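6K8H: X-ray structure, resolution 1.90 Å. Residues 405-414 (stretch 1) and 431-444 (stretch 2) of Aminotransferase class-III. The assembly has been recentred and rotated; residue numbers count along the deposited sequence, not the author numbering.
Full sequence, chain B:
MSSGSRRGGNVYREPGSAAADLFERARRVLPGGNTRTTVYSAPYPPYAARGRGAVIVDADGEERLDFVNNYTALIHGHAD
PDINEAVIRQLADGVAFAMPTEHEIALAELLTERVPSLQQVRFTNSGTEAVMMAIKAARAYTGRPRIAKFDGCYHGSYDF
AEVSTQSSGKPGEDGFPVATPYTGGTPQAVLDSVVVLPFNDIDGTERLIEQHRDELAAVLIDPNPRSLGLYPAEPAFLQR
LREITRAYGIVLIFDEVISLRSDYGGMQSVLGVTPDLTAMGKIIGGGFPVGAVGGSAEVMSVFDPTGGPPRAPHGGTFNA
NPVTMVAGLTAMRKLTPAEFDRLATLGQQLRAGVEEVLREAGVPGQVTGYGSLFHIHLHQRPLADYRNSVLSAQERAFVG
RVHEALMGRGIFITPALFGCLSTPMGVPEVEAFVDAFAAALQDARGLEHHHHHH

Stretch 1 (405-414) ALMGRGIFIT
Stretch 2 431-444: EAFVDAFAAALQDA

Residues 431-444 form one continuous helix (phi/psi near -62/-42, i to i+4 hydrogen bonds) against stretch 1: the last turn of a helix begun before Ala-405, a turn at Arg-409 and Gly-410 (phi +81°, which favours glycine), and a strand starting at Ile-411. The stretches run in opposite senses: CA atoms pair Ile-411 with Phe-433 (6.9 Å), Arg-409 with Ala-436 (6.2 Å) and Ala-405 with Ala-440 (5.0 Å). Together they bury 532 Å²; Leu-406, Ile-411, Ile-413 and Phe-433 are buried and apolar, the charged pair more exposed. The CA-to-CB bond of Phe-433 (chi1 t, chi2 -86°) points sideways, but its ring comes nearer: CD2 lies 3.7 Å from Ile-411 CG2 (m, m) and CE2 3.7 Å from Ile-413 CD1 (t, t). Ala-436 ends at CB, which itself meets Ile-411 CG1 at 3.5 Å. Leu-406 (m, t) places CD2 3.5 Å from Ala-436 O and CD1 at the ring edge of Phe-437 (chi1 t). Ala-439 CB covers one face of the Arg-409 guanidinium, 3.4 Å from NE. Ala-440 CB packs 3.7 Å from both Ala-405 CB, methyl against methyl, and Leu-406 CG. Asp-443 (chi1 m, chi2 -5°) closes the contact with a salt bridge: Arg-409 (m, t, t, chi4 -89°) donates from NE (3.3 Å) and NH2 (3.2 Å) to Asp-443 OD2, and weakly from NH2 to Asp-443 OD1 (3.3 Å).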

# COMPACT_ATOMS: atom_id res chain seq x y z
N ALA B 405 -25.33 22.22 -1.04
CA ALA B 405 -25.33 23.68 -0.94
C ALA B 405 -23.96 24.20 -0.51
O ALA B 405 -23.47 25.19 -1.06
CB ALA B 405 -26.40 24.15 0.04
N LEU B 406 -23.33 23.53 0.47
CA LEU B 406 -21.98 23.94 0.87
C LEU B 406 -21.03 23.88 -0.32
O LEU B 406 -20.26 24.81 -0.56
CB LEU B 406 -21.47 23.06 2.02
CG LEU B 406 -22.04 23.36 3.41
CD1 LEU B 406 -21.64 22.28 4.43
CD2 LEU B 406 -21.59 24.75 3.89
N MET B 407 -21.08 22.78 -1.09
CA MET B 407 -20.25 22.65 -2.28
C MET B 407 -20.46 23.81 -3.23
O MET B 407 -19.50 24.31 -3.84
CB MET B 407 -20.55 21.33 -3.01
CG MET B 407 -19.92 20.10 -2.37
SD MET B 407 -18.13 20.05 -2.60
CE MET B 407 -17.98 19.73 -4.36
N GLY B 408 -21.70 24.25 -3.40
CA GLY B 408 -21.95 25.38 -4.27
C GLY B 408 -21.63 26.73 -3.67
O GLY B 408 -21.71 27.74 -4.38
N ARG B 409 -21.28 26.75 -2.39
CA ARG B 409 -20.98 28.00 -1.65
C ARG B 409 -19.50 28.11 -1.27
O ARG B 409 -19.21 28.73 -0.26
CB ARG B 409 -21.89 28.16 -0.42
CG ARG B 409 -23.32 28.51 -0.77
CD ARG B 409 -24.12 28.91 0.46
NE ARG B 409 -25.50 29.14 0.08
CZ ARG B 409 -25.99 30.30 -0.32
NH1 ARG B 409 -25.22 31.37 -0.40
NH2 ARG B 409 -27.27 30.37 -0.64
N GLY B 410 -18.62 27.44 -2.01
CA GLY B 410 -17.20 27.56 -1.75
C GLY B 410 -16.68 26.72 -0.60
O GLY B 410 -15.60 27.02 -0.09
N ILE B 411 -17.40 25.68 -0.19
CA ILE B 411 -16.96 24.79 0.89
C ILE B 411 -16.94 23.35 0.39
O ILE B 411 -17.96 22.83 -0.10
CB ILE B 411 -17.87 24.91 2.13
CG1 ILE B 411 -17.91 26.36 2.66
CG2 ILE B 411 -17.37 23.96 3.22
CD1 ILE B 411 -16.63 26.82 3.33
N PHE B 412 -15.80 22.70 0.54
CA PHE B 412 -15.62 21.29 0.19
C PHE B 412 -15.49 20.52 1.50
O PHE B 412 -14.49 20.67 2.21
CB PHE B 412 -14.40 21.12 -0.71
CG PHE B 412 -14.08 19.69 -1.07
CD1 PHE B 412 -15.06 18.81 -1.49
CD2 PHE B 412 -12.77 19.24 -1.01
CE1 PHE B 412 -14.75 17.49 -1.83
CE2 PHE B 412 -12.43 17.93 -1.34
CZ PHE B 412 -13.43 17.05 -1.76
N ILE B 413 -16.50 19.70 1.82
CA ILE B 413 -16.50 18.88 3.02
C ILE B 413 -16.98 17.49 2.60
O ILE B 413 -17.53 17.31 1.51
CB ILE B 413 -17.37 19.47 4.15
CG1 ILE B 413 -17.02 18.84 5.51
CG2 ILE B 413 -18.86 19.35 3.81
CD1 ILE B 413 -17.45 19.67 6.71
N THR B 414 -16.74 16.49 3.46
CA THR B 414 -17.20 15.15 3.12
C THR B 414 -18.72 15.09 3.11
O THR B 414 -19.40 15.89 3.77
CB THR B 414 -16.66 14.10 4.10
OG1 THR B 414 -17.22 14.31 5.40
CG2 THR B 414 -15.14 14.13 4.15
N GLU B 431 -14.72 31.46 9.98
CA GLU B 431 -15.92 32.27 9.80
C GLU B 431 -16.56 32.03 8.44
O GLU B 431 -17.79 31.99 8.33
CB GLU B 431 -15.58 33.75 10.00
CG GLU B 431 -15.48 34.09 11.47
CD GLU B 431 -14.91 35.46 11.74
OE1 GLU B 431 -14.46 36.14 10.78
OE2 GLU B 431 -14.91 35.86 12.92
N ALA B 432 -15.76 31.87 7.38
CA ALA B 432 -16.33 31.55 6.08
C ALA B 432 -17.08 30.23 6.14
O ALA B 432 -18.19 30.11 5.59
CB ALA B 432 -15.24 31.51 5.01
N PHE B 433 -16.51 29.22 6.80
CA PHE B 433 -17.23 27.96 6.96
C PHE B 433 -18.56 28.17 7.68
O PHE B 433 -19.61 27.71 7.22
CB PHE B 433 -16.39 26.92 7.71
CG PHE B 433 -17.08 25.60 7.82
CD1 PHE B 433 -17.97 25.36 8.87
CD2 PHE B 433 -16.91 24.63 6.85
CE1 PHE B 433 -18.65 24.15 8.96
CE2 PHE B 433 -17.58 23.41 6.93
CZ PHE B 433 -18.45 23.17 7.99
N VAL B 434 -18.54 28.88 8.82
CA VAL B 434 -19.76 29.00 9.62
C VAL B 434 -20.84 29.77 8.86
O VAL B 434 -22.03 29.39 8.86
CB VAL B 434 -19.45 29.66 10.98
CG1 VAL B 434 -20.74 30.00 11.73
CG2 VAL B 434 -18.57 28.74 11.82
N ASP B 435 -20.45 30.85 8.17
CA ASP B 435 -21.41 31.61 7.36
C ASP B 435 -21.99 30.76 6.24
O ASP B 435 -23.21 30.79 5.99
CB ASP B 435 -20.73 32.86 6.79
CG ASP B 435 -20.40 33.89 7.86
OD1 ASP B 435 -20.86 33.73 9.02
OD2 ASP B 435 -19.69 34.87 7.54
N ALA B 436 -21.13 30.00 5.54
CA ALA B 436 -21.61 29.15 4.46
C ALA B 436 -22.53 28.06 4.98
O ALA B 436 -23.48 27.68 4.28
CB ALA B 436 -20.43 28.55 3.71
N PHE B 437 -22.27 27.54 6.18
CA PHE B 437 -23.14 26.52 6.75
C PHE B 437 -24.51 27.09 7.07
O PHE B 437 -25.53 26.44 6.82
CB PHE B 437 -22.51 25.91 8.01
CG PHE B 437 -23.39 24.90 8.69
CD1 PHE B 437 -23.53 23.62 8.17
CD2 PHE B 437 -24.10 25.22 9.84
CE1 PHE B 437 -24.36 22.69 8.77
CE2 PHE B 437 -24.94 24.28 10.45
CZ PHE B 437 -25.06 23.03 9.91
N ALA B 438 -24.56 28.31 7.61
CA ALA B 438 -25.85 28.96 7.85
C ALA B 438 -26.64 29.10 6.55
O ALA B 438 -27.84 28.76 6.48
CB ALA B 438 -25.63 30.32 8.50
N ALA B 439 -25.97 29.56 5.50
CA ALA B 439 -26.67 29.69 4.22
C ALA B 439 -27.11 28.33 3.68
O ALA B 439 -28.21 28.21 3.12
CB ALA B 439 -25.77 30.42 3.22
N ALA B 440 -26.27 27.30 3.84
CA ALA B 440 -26.61 25.97 3.33
C ALA B 440 -27.79 25.37 4.08
O ALA B 440 -28.61 24.66 3.48
CB ALA B 440 -25.39 25.04 3.44
N LEU B 441 -27.86 25.59 5.38
CA LEU B 441 -29.01 25.14 6.16
C LEU B 441 -30.29 25.80 5.66
O LEU B 441 -31.31 25.13 5.44
CB LEU B 441 -28.75 25.42 7.64
CG LEU B 441 -29.47 24.67 8.76
CD1 LEU B 441 -29.37 23.17 8.55
CD2 LEU B 441 -28.85 25.09 10.10
N GLN B 442 -30.22 27.11 5.39
CA GLN B 442 -31.42 27.81 4.88
C GLN B 442 -31.82 27.18 3.54
O GLN B 442 -32.99 26.83 3.38
CB GLN B 442 -31.13 29.31 4.77
CG GLN B 442 -30.98 29.98 6.13
CD GLN B 442 -30.37 31.36 6.05
OE1 GLN B 442 -30.22 31.92 4.97
NE2 GLN B 442 -30.00 31.90 7.20
N ASP B 443 -30.84 26.97 2.66
CA ASP B 443 -31.11 26.31 1.38
C ASP B 443 -31.79 24.96 1.56
O ASP B 443 -32.79 24.66 0.91
CB ASP B 443 -29.82 26.11 0.61
CG ASP B 443 -29.23 27.39 0.11
OD1 ASP B 443 -29.83 28.47 0.27
OD2 ASP B 443 -28.13 27.28 -0.46
N ALA B 444 -31.24 24.13 2.45
CA ALA B 444 -31.76 22.78 2.62
C ALA B 444 -33.19 22.80 3.12
O ALA B 444 -33.97 21.89 2.83
CB ALA B 444 -30.87 21.99 3.58